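Probable 2-dehydropantoate 2-reductase (Bacillus subtilis, PDB 3EGO) probably catalyses the NADPH-dependent reduction of 2-dehydropantoate (ketopantoate) to (R)-pantoate, a step in pantothenate biosynthesis. Local coordinates at residues G120-G125 and G140-S145; F216-R221 and D278-E283; C220-L225 and K270-Q275. All blocks are in the same frame, centred on the assembly; numbering follows the deposited sequence.

How the contacts relate
From the N terminus, contact 1 comes first: beyond 120-125 the chain runs to the end of strand 116-128, turns and returns through strand 133-138 before 140-145 pairs with 120-125, closing a short, strand-rich loop in the probable NADP-binding, Rossmann-type domain. In the helical C-terminal domain, contacts 2 and 3 both start from helix 206-223. Contact 3 brings in the C-terminal part of helix 261-274, contact 2 the start of helix 280-291, the next helix, so the loop of contact 3 falls within that of contact 2. These two share Cys220 and Arg221 and touch where Ile222 packs on Leu282 and Ala279. Contact 1 stands apart, with centres 26 Å from contact 2 and 24 Å from contact 3.

Contact 1: residues G120-G125 and G140-S145; sequences GIVEHG and GAIKWS
Glu123 reaches over to Ala141 and Lys143 beside the point where two antiparallel strands pair, and its side chain traces one side of the contact. CB rests 3.5 Å from Ala141 O, the oxygen that also accepts the backbone N-H of the same glutamate (Glu123 N to Ala141 O 2.8 Å). CG, anti to the carbonyl carbon (chi1 -55°), still lies near this oxygen. From there the extended chain takes the carboxylate past the methyl of Ala141 to the lysine, whose side chain it crosses at a slant. At the tip OE2 forms a salt bridge with Lys143 NZ at 3.1 Å, approached on its syn side but 27° out of the carboxylate plane, and OE1 adds a weak bond to the same NZ at 3.2 Å. The lysine bends at its last torsion (chi4 148°), which brings NZ to the two oxygens, with CD and CE also near them.

Between the backbones, Ile121 and Lys143 form a hydrogen-bonded pair, each N-H going to the other's carbonyl. The pairs Gly120-Trp144 and Val122-Ile142 are non-hydrogen-bonded, and at the first the two CA atoms come within 3.9 Å. Ile121 O also receives the CA-H of Ile142.

On the sheet face of Val122 and Ile142, CG2 of the valine meets CG1 of the isoleucine at 4.2 Å. The His124 ring meets the same CG1 through CD2 and has Ala141 N 3.4 Å above its plane, over its centre; the ring of Phe166 meets this imidazole, the two planes nearly parallel.

Ile121 packs against helix 174-195. The side chains of Ile121 and Val122 lie about 4 Å from those of Lys181, the probable proton donor, and Val13 of the probable NADP-binding loop, respectively. The pairing thus adds an antiparallel strand to the parallel core of a Rossmann-type nucleotide-binding domain, close to residues that probably form the active site and bind NADP.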
loop_
_atom_site.group_PDB
_atom_site.type_symbol
_atom_site.label_atom_id
_atom_site.label_comp_id
_atom_site.label_asym_id
_atom_site.label_seq_id
_atom_site.Cartn_x
_atom_site.Cartn_y
_atom_site.Cartn_z
ATOM N N GLY A 120 -12.013 28.347 4.280
ATOM C CA GLY A 120 -12.265 28.320 2.835
ATOM C C GLY A 120 -11.492 27.279 2.065
ATOM O O GLY A 120 -10.647 26.591 2.618
ATOM N N ILE A 121 -11.814 27.143 0.795
ATOM C CA ILE A 121 -11.115 26.218 -0.050
ATOM C C ILE A 121 -10.548 26.960 -1.241
ATOM O O ILE A 121 -11.076 27.992 -1.680
ATOM C CB ILE A 121 -12.013 25.086 -0.542
ATOM C CG1 ILE A 121 -13.189 25.647 -1.346
ATOM C CG2 ILE A 121 -12.515 24.244 0.668
ATOM C CD1 ILE A 121 -14.034 24.527 -1.946
ATOM N N VAL A 122 -9.463 26.416 -1.755
ATOM C CA VAL A 122 -8.778 27.035 -2.870
ATOM C C VAL A 122 -8.982 26.122 -4.068
ATOM O O VAL A 122 -8.492 24.989 -4.065
ATOM C CB VAL A 122 -7.277 27.106 -2.599
ATOM C CG1 VAL A 122 -6.521 27.585 -3.852
ATOM C CG2 VAL A 122 -6.988 27.996 -1.378
ATOM N N GLU A 123 -9.658 26.620 -5.095
ATOM C CA GLU A 123 -9.855 25.855 -6.325
ATOM C C GLU A 123 -8.928 26.206 -7.494
ATOM O O GLU A 123 -9.084 25.691 -8.600
ATOM C CB GLU A 123 -11.300 26.026 -6.802
ATOM C CG GLU A 123 -12.327 25.642 -5.731
ATOM C CD GLU A 123 -13.783 25.758 -6.246
ATOM O OE1 GLU A 123 -14.628 24.926 -5.829
ATOM O OE2 GLU A 123 -14.070 26.678 -7.067
ATOM N N HIS A 124 -7.958 27.066 -7.242
ATOM C CA HIS A 124 -6.947 27.381 -8.237
ATOM C C HIS A 124 -6.007 26.232 -8.339
ATOM O O HIS A 124 -5.880 25.475 -7.386
ATOM C CB HIS A 124 -6.138 28.569 -7.752
ATOM C CG HIS A 124 -6.902 29.844 -7.708
ATOM N ND1 HIS A 124 -7.274 30.524 -8.845
ATOM C CD2 HIS A 124 -7.352 30.580 -6.665
ATOM C CE1 HIS A 124 -7.921 31.622 -8.507
ATOM N NE2 HIS A 124 -7.972 31.688 -7.192
ATOM N N GLY A 125 -5.341 26.122 -9.492
ATOM C CA GLY A 125 -4.165 25.295 -9.662
ATOM C C GLY A 125 -2.974 26.231 -9.479
ATOM O O GLY A 125 -2.924 27.281 -10.074
ATOM N N GLY A 140 -8.850 29.247 -11.078
ATOM C CA GLY A 140 -9.986 28.836 -10.259
ATOM C C GLY A 140 -10.550 30.001 -9.478
ATOM O O GLY A 140 -10.729 31.122 -10.002
ATOM N N ALA A 141 -10.769 29.758 -8.193
ATOM C CA ALA A 141 -11.364 30.737 -7.292
ATOM C C ALA A 141 -11.020 30.334 -5.877
ATOM O O ALA A 141 -10.554 29.217 -5.654
ATOM C CB ALA A 141 -12.897 30.719 -7.463
ATOM N N ILE A 142 -11.247 31.237 -4.934
ATOM C CA ILE A 142 -11.262 30.901 -3.525
ATOM C C ILE A 142 -12.684 31.070 -3.057
ATOM O O ILE A 142 -13.363 32.028 -3.442
ATOM C CB ILE A 142 -10.328 31.800 -2.716
ATOM C CG1 ILE A 142 -8.859 31.406 -3.017
ATOM C CG2 ILE A 142 -10.620 31.699 -1.185
ATOM C CD1 ILE A 142 -7.799 32.379 -2.292
ATOM N N LYS A 143 -13.156 30.128 -2.254
ATOM C CA LYS A 143 -14.486 30.248 -1.631
ATOM C C LYS A 143 -14.339 30.191 -0.125
ATOM O O LYS A 143 -13.568 29.396 0.425
ATOM C CB LYS A 143 -15.409 29.123 -2.138
ATOM C CG LYS A 143 -15.730 29.213 -3.637
ATOM C CD LYS A 143 -16.413 27.962 -4.135
ATOM C CE LYS A 143 -17.086 28.177 -5.499
ATOM N NZ LYS A 143 -17.069 26.927 -6.300
ATOM N N TRP A 144 -15.055 31.051 0.579
ATOM C CA TRP A 144 -14.879 31.124 2.022
ATOM C C TRP A 144 -16.240 31.254 2.728
ATOM O O TRP A 144 -17.238 31.613 2.086
ATOM C CB TRP A 144 -13.979 32.295 2.426
ATOM C CG TRP A 144 -14.565 33.592 2.038
ATOM C CD1 TRP A 144 -14.566 34.162 0.786
ATOM C CD2 TRP A 144 -15.271 34.490 2.899
ATOM N NE1 TRP A 144 -15.245 35.363 0.823
ATOM C CE2 TRP A 144 -15.672 35.598 2.113
ATOM C CE3 TRP A 144 -15.599 34.462 4.267
ATOM C CZ2 TRP A 144 -16.435 36.681 2.646
ATOM C CZ3 TRP A 144 -16.342 35.544 4.811
ATOM C CH2 TRP A 144 -16.749 36.638 3.988
ATOM N N SER A 145 -16.246 30.960 4.031
ATOM C CA SER A 145 -17.448 31.022 4.875
ATOM C C SER A 145 -17.024 31.507 6.234
ATOM O O SER A 145 -15.843 31.378 6.579
ATOM C CB SER A 145 -18.029 29.631 5.050
ATOM O OG SER A 145 -18.316 29.047 3.795
#

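Contact 2: residues F216-R221 and D278-E283; sequences FQEACR and DAVHLE
The backbone amides of His281 and Leu282, in the first turn of helix 280-291, grip the carboxylate of Glu218 from helix 206-223, and the imidazole of His281 adds a His-carboxylate hydrogen bond within the all-helical C-terminal domain. The glutamate starts out toward the other segment with CG anti to the carbonyl carbon (chi1 -54°). Beyond CG the chain is extended.

Three direct hydrogen bonds hold the carboxylate. Two come from the backbone N-H groups, each on a syn lone pair: Leu282 N to Glu218 OE1 at 2.9 Å, almost straight, and His281 N to Glu218 OE2 at 3.0 Å. The third is the short bond from His281 ND1 to Glu218 OE2, 2.6 Å long. The oxygen lies in the imidazole plane, yet ND1 approaches from above the carboxylate plane, 52° out of it. Leu282 CG makes a van der Waals contact with Glu218 OE1 at 3.4 Å. With both oxygens gripped, the carboxylate is fixed in its rotation, and the N-terminal end of the helix would be expected to favour its negative charge. The imidazole's other nitrogen, NE2, is hydrogen-bonded to NE2 of His281 of the second subunit, so this end of the contact is part of the interface between the two subunits; the bond to Glu218 may orient the ring for it.

Apolar contact is slighter. Leu282 CD1 reaches Glu218 CB at 4.0 Å and, more loosely, Ala219 CB at 4.5 Å. Leu269 of helix 261-274 lies against this leucine and against Ala279, the N-cap residue.

Two waters complete the junction. One donates to the carbonyl oxygens of both Glu218 and Asp278, linking backbone to backbone. The other accepts from Val280 N, the first amide of the helix, and donates to Glu218 OE2 at 3.0 Å, giving that oxygen a third hydrogen-bond donor.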
loop_
_atom_site.group_PDB
_atom_site.type_symbol
_atom_site.label_atom_id
_atom_site.label_comp_id
_atom_site.label_asym_id
_atom_site.label_seq_id
_atom_site.Cartn_x
_atom_site.Cartn_y
_atom_site.Cartn_z
ATOM N N PHE A 216 -16.184 5.609 -0.475
ATOM C CA PHE A 216 -17.171 6.721 -0.522
ATOM C C PHE A 216 -18.313 6.514 0.516
ATOM O O PHE A 216 -18.689 7.410 1.292
ATOM C CB PHE A 216 -17.750 6.811 -1.932
ATOM C CG PHE A 216 -18.862 7.811 -2.043
ATOM C CD1 PHE A 216 -18.570 9.149 -2.273
ATOM C CD2 PHE A 216 -20.190 7.424 -1.882
ATOM C CE1 PHE A 216 -19.599 10.096 -2.356
ATOM C CE2 PHE A 216 -21.221 8.369 -1.972
ATOM C CZ PHE A 216 -20.910 9.694 -2.204
ATOM N N GLN A 217 -18.856 5.300 0.536
ATOM C CA GLN A 217 -19.984 4.996 1.413
ATOM C C GLN A 217 -19.662 5.246 2.863
ATOM O O GLN A 217 -20.491 5.800 3.576
ATOM C CB GLN A 217 -20.499 3.572 1.184
ATOM C CG GLN A 217 -21.038 3.376 -0.247
ATOM C CD GLN A 217 -21.510 1.958 -0.534
ATOM O OE1 GLN A 217 -22.415 1.756 -1.353
ATOM N NE2 GLN A 217 -20.912 0.966 0.151
ATOM N N GLU A 218 -18.466 4.851 3.317
ATOM C CA GLU A 218 -18.063 5.150 4.689
ATOM C C GLU A 218 -17.950 6.645 4.933
ATOM O O GLU A 218 -18.463 7.181 5.918
ATOM C CB GLU A 218 -16.699 4.511 5.020
ATOM C CG GLU A 218 -16.628 3.036 4.764
ATOM C CD GLU A 218 -15.285 2.406 5.143
ATOM O OE1 GLU A 218 -14.259 3.123 5.260
ATOM O OE2 GLU A 218 -15.271 1.181 5.320
ATOM N N ALA A 219 -17.196 7.315 4.073
ATOM C CA ALA A 219 -16.928 8.737 4.260
ATOM C C ALA A 219 -18.218 9.516 4.201
ATOM O O ALA A 219 -18.455 10.392 5.022
ATOM C CB ALA A 219 -15.970 9.244 3.163
ATOM N N CYS A 220 -19.040 9.179 3.212
ATOM C CA CYS A 220 -20.333 9.841 3.016
ATOM C C CYS A 220 -21.197 9.792 4.283
ATOM O O CYS A 220 -21.704 10.821 4.737
ATOM C CB CYS A 220 -21.034 9.249 1.794
ATOM S SG CYS A 220 -22.669 9.966 1.375
ATOM N N ARG A 221 -21.326 8.607 4.886
ATOM C CA ARG A 221 -22.048 8.482 6.156
ATOM C C ARG A 221 -21.422 9.239 7.328
ATOM O O ARG A 221 -22.139 9.887 8.110
ATOM C CB ARG A 221 -22.266 7.018 6.533
ATOM C CG ARG A 221 -22.990 6.826 7.866
ATOM C CD ARG A 221 -24.379 7.553 7.900
ATOM N NE ARG A 221 -24.985 7.478 9.235
ATOM C CZ ARG A 221 -24.704 8.319 10.226
ATOM N NH1 ARG A 221 -23.854 9.328 10.026
ATOM N NH2 ARG A 221 -25.272 8.165 11.417
ATOM N N ASP A 278 -18.408 2.600 11.664
ATOM C CA ASP A 278 -17.304 1.803 11.211
ATOM C C ASP A 278 -16.659 2.507 10.016
ATOM O O ASP A 278 -17.310 3.237 9.244
ATOM C CB ASP A 278 -17.778 0.399 10.863
ATOM C CG ASP A 278 -18.128 -0.426 12.126
ATOM O OD1 ASP A 278 -17.494 -0.226 13.201
ATOM O OD2 ASP A 278 -19.045 -1.268 12.036
ATOM N N ALA A 279 -15.366 2.295 9.877
ATOM C CA ALA A 279 -14.603 2.965 8.839
ATOM C C ALA A 279 -13.443 2.038 8.549
ATOM O O ALA A 279 -12.300 2.483 8.575
ATOM C CB ALA A 279 -14.073 4.253 9.372
ATOM N N VAL A 280 -13.758 0.765 8.290
ATOM C CA VAL A 280 -12.722 -0.253 8.112
ATOM C C VAL A 280 -11.821 0.016 6.905
ATOM O O VAL A 280 -10.607 -0.192 6.989
ATOM C CB VAL A 280 -13.288 -1.684 8.017
ATOM C CG1 VAL A 280 -14.067 -1.872 6.751
ATOM C CG2 VAL A 280 -12.155 -2.692 8.067
ATOM N N HIS A 281 -12.397 0.461 5.789
ATOM C CA HIS A 281 -11.576 0.736 4.610
ATOM C C HIS A 281 -10.734 1.973 4.832
ATOM O O HIS A 281 -9.540 1.965 4.564
ATOM C CB HIS A 281 -12.437 0.892 3.378
ATOM C CG HIS A 281 -13.224 -0.332 3.058
ATOM N ND1 HIS A 281 -14.441 -0.606 3.639
ATOM C CD2 HIS A 281 -12.939 -1.380 2.256
ATOM C CE1 HIS A 281 -14.890 -1.763 3.177
ATOM N NE2 HIS A 281 -13.990 -2.259 2.347
ATOM N N LEU A 282 -11.350 3.050 5.306
ATOM C CA LEU A 282 -10.565 4.226 5.697
ATOM C C LEU A 282 -9.448 3.900 6.699
ATOM O O LEU A 282 -8.362 4.473 6.657
ATOM C CB LEU A 282 -11.503 5.312 6.265
ATOM C CG LEU A 282 -12.398 6.010 5.234
ATOM C CD1 LEU A 282 -13.530 6.719 5.957
ATOM C CD2 LEU A 282 -11.596 7.015 4.440
ATOM N N GLU A 283 -9.708 2.997 7.640
ATOM C CA GLU A 283 -8.705 2.722 8.650
ATOM C C GLU A 283 -7.526 1.977 8.003
ATOM O O GLU A 283 -6.353 2.193 8.350
ATOM C CB GLU A 283 -9.323 1.824 9.719
ATOM C CG GLU A 283 -8.559 1.770 10.983
ATOM C CD GLU A 283 -9.113 2.753 11.963
ATOM O OE1 GLU A 283 -8.479 3.805 12.125
ATOM O OE2 GLU A 283 -10.188 2.478 12.551
HETATM O O HOH W 1 -19.181 4.830 8.113
HETATM O O HOH W 2 -16.712 -0.116 7.642
#

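Contact 3: residues C220-L225 and K270-Q275; sequences CRILKL and KEASLQ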
loop_
_atom_site.group_PDB
_atom_site.type_symbol
_atom_site.label_atom_id
_atom_site.label_comp_id
_atom_site.label_asym_id
_atom_site.label_seq_id
_atom_site.Cartn_x
_atom_site.Cartn_y
_atom_site.Cartn_z
ATOM N N CYS A 220 -19.040 9.179 3.212
ATOM C CA CYS A 220 -20.333 9.841 3.016
ATOM C C CYS A 220 -21.197 9.792 4.283
ATOM O O CYS A 220 -21.704 10.821 4.737
ATOM C CB CYS A 220 -21.034 9.249 1.794
ATOM S SG CYS A 220 -22.669 9.966 1.375
ATOM N N ARG A 221 -21.326 8.607 4.886
ATOM C CA ARG A 221 -22.048 8.482 6.156
ATOM C C ARG A 221 -21.422 9.239 7.328
ATOM O O ARG A 221 -22.139 9.887 8.110
ATOM C CB ARG A 221 -22.266 7.018 6.533
ATOM C CG ARG A 221 -22.990 6.826 7.866
ATOM C CD ARG A 221 -24.379 7.553 7.900
ATOM N NE ARG A 221 -24.985 7.478 9.235
ATOM C CZ ARG A 221 -24.704 8.319 10.226
ATOM N NH1 ARG A 221 -23.854 9.328 10.026
ATOM N NH2 ARG A 221 -25.272 8.165 11.417
ATOM N N ILE A 222 -20.098 9.170 7.480
ATOM C CA ILE A 222 -19.422 9.853 8.576
ATOM C C ILE A 222 -19.673 11.371 8.495
ATOM O O ILE A 222 -19.893 12.051 9.517
ATOM C CB ILE A 222 -17.871 9.594 8.523
ATOM C CG1 ILE A 222 -17.542 8.138 8.901
ATOM C CG2 ILE A 222 -17.131 10.525 9.425
ATOM C CD1 ILE A 222 -16.187 7.631 8.300
ATOM N N LEU A 223 -19.648 11.898 7.275
ATOM C CA LEU A 223 -19.831 13.346 7.067
ATOM C C LEU A 223 -21.305 13.765 7.045
ATOM O O LEU A 223 -21.616 14.986 7.077
ATOM C CB LEU A 223 -19.180 13.782 5.744
ATOM C CG LEU A 223 -17.666 13.618 5.676
ATOM C CD1 LEU A 223 -17.204 13.727 4.230
ATOM C CD2 LEU A 223 -16.898 14.597 6.599
ATOM N N LYS A 224 -22.197 12.775 6.928
ATOM C CA LYS A 224 -23.632 13.027 6.811
ATOM C C LYS A 224 -23.946 13.951 5.629
ATOM O O LYS A 224 -24.617 14.977 5.780
ATOM C CB LYS A 224 -24.137 13.643 8.118
ATOM C CG LYS A 224 -24.072 12.702 9.303
ATOM C CD LYS A 224 -24.181 13.456 10.612
ATOM C CE LYS A 224 -24.387 12.505 11.766
ATOM N NZ LYS A 224 -24.404 13.237 13.070
ATOM N N LEU A 225 -23.447 13.592 4.456
ATOM C CA LEU A 225 -23.621 14.414 3.272
ATOM C C LEU A 225 -25.071 14.452 2.831
ATOM O O LEU A 225 -25.708 13.404 2.685
ATOM C CB LEU A 225 -22.768 13.872 2.132
ATOM C CG LEU A 225 -21.266 13.949 2.401
ATOM C CD1 LEU A 225 -20.523 13.603 1.137
ATOM C CD2 LEU A 225 -20.892 15.336 2.911
ATOM N N LYS A 270 -11.584 10.127 13.302
ATOM C CA LYS A 270 -12.016 10.726 14.566
ATOM C C LYS A 270 -13.511 10.892 14.588
ATOM O O LYS A 270 -14.158 10.633 15.602
ATOM C CB LYS A 270 -11.337 12.067 14.801
ATOM C CG LYS A 270 -9.875 11.902 15.186
ATOM C CD LYS A 270 -9.103 13.181 15.007
ATOM C CE LYS A 270 -7.883 13.167 15.901
ATOM N NZ LYS A 270 -7.265 14.520 15.977
ATOM N N GLU A 271 -14.067 11.296 13.454
ATOM C CA GLU A 271 -15.518 11.456 13.347
ATOM C C GLU A 271 -16.312 10.147 13.348
ATOM O O GLU A 271 -17.413 10.091 13.923
ATOM C CB GLU A 271 -15.873 12.313 12.123
ATOM C CG GLU A 271 -15.495 13.757 12.300
ATOM C CD GLU A 271 -16.394 14.433 13.310
ATOM O OE1 GLU A 271 -17.615 14.209 13.220
ATOM O OE2 GLU A 271 -15.876 15.155 14.183
ATOM N N ALA A 272 -15.779 9.105 12.707
ATOM C CA ALA A 272 -16.424 7.786 12.724
ATOM C C ALA A 272 -16.504 7.302 14.155
ATOM O O ALA A 272 -17.543 6.770 14.604
ATOM C CB ALA A 272 -15.635 6.777 11.875
ATOM N N SER A 273 -15.402 7.481 14.866
ATOM C CA SER A 273 -15.303 7.027 16.247
ATOM C C SER A 273 -16.325 7.737 17.156
ATOM O O SER A 273 -17.008 7.093 17.967
ATOM C CB SER A 273 -13.884 7.239 16.761
ATOM O OG SER A 273 -13.830 7.086 18.163
ATOM N N LEU A 274 -16.446 9.052 17.001
ATOM C CA LEU A 274 -17.381 9.830 17.814
ATOM C C LEU A 274 -18.826 9.417 17.571
ATOM O O LEU A 274 -19.685 9.652 18.419
ATOM C CB LEU A 274 -17.241 11.338 17.547
ATOM C CG LEU A 274 -15.990 12.134 17.942
ATOM C CD1 LEU A 274 -16.089 13.561 17.402
ATOM C CD2 LEU A 274 -15.732 12.137 19.455
ATOM N N GLN A 275 -19.109 8.843 16.412
ATOM C CA GLN A 275 -20.469 8.459 16.087
ATOM C C GLN A 275 -20.714 6.952 16.207
ATOM O O GLN A 275 -21.808 6.473 15.856
ATOM C CB GLN A 275 -20.834 8.914 14.677
ATOM C CG GLN A 275 -20.805 10.428 14.443
ATOM C CD GLN A 275 -21.065 10.760 12.986
ATOM O OE1 GLN A 275 -22.122 10.425 12.426
ATOM N NE2 GLN A 275 -20.084 11.380 12.347
HETATM O O HOH W 3 -24.368 9.222 13.504
#
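Ile222 packs on Ala272 and Glu271 where helix 206-223 ends in a Schellman motif: Lys224, with positive phi, is the C-prime residue, Leu225 N bonds to Cys220 O, and Lys224 N bonds weakly to Arg221 O. The C-terminal parts of two helices of the C-terminal domain thus meet.

Apolar contact is centred on this isoleucine. Its CG1 is anti to the carbonyl carbon (chi1 -71°), and from it CD1 reaches Ala272 CB at 3.7 Å. The other branch, CG2, presses on Glu271 CB at 3.5 Å. The polar end of that glutamate is engaged elsewhere, with OE2 hydrogen-bonded to His106. Leu268 and Leu277 also pack on Ile222.

Polar contacts converge on the amide of Gln275, at the end of segment 270-275. Its side chain starts out toward the other segment and is extended beyond CG. OE1 accepts from Arg221 NH1 at 3.2 Å, the guanidinium and amide planes being 42° apart, and a water lying at the guanidinium edge donates to the same oxygen. Lys224 CE comes within 3.1 Å of Gln275 OE1, so the oxygen lies among the ends of two basic side chains. The amide nitrogen has a different partner: Gln275 NE2 donates to Ile222 O at 2.9 Å, on a lone pair of that carbonyl, with the acceptor 4° out of the amide plane.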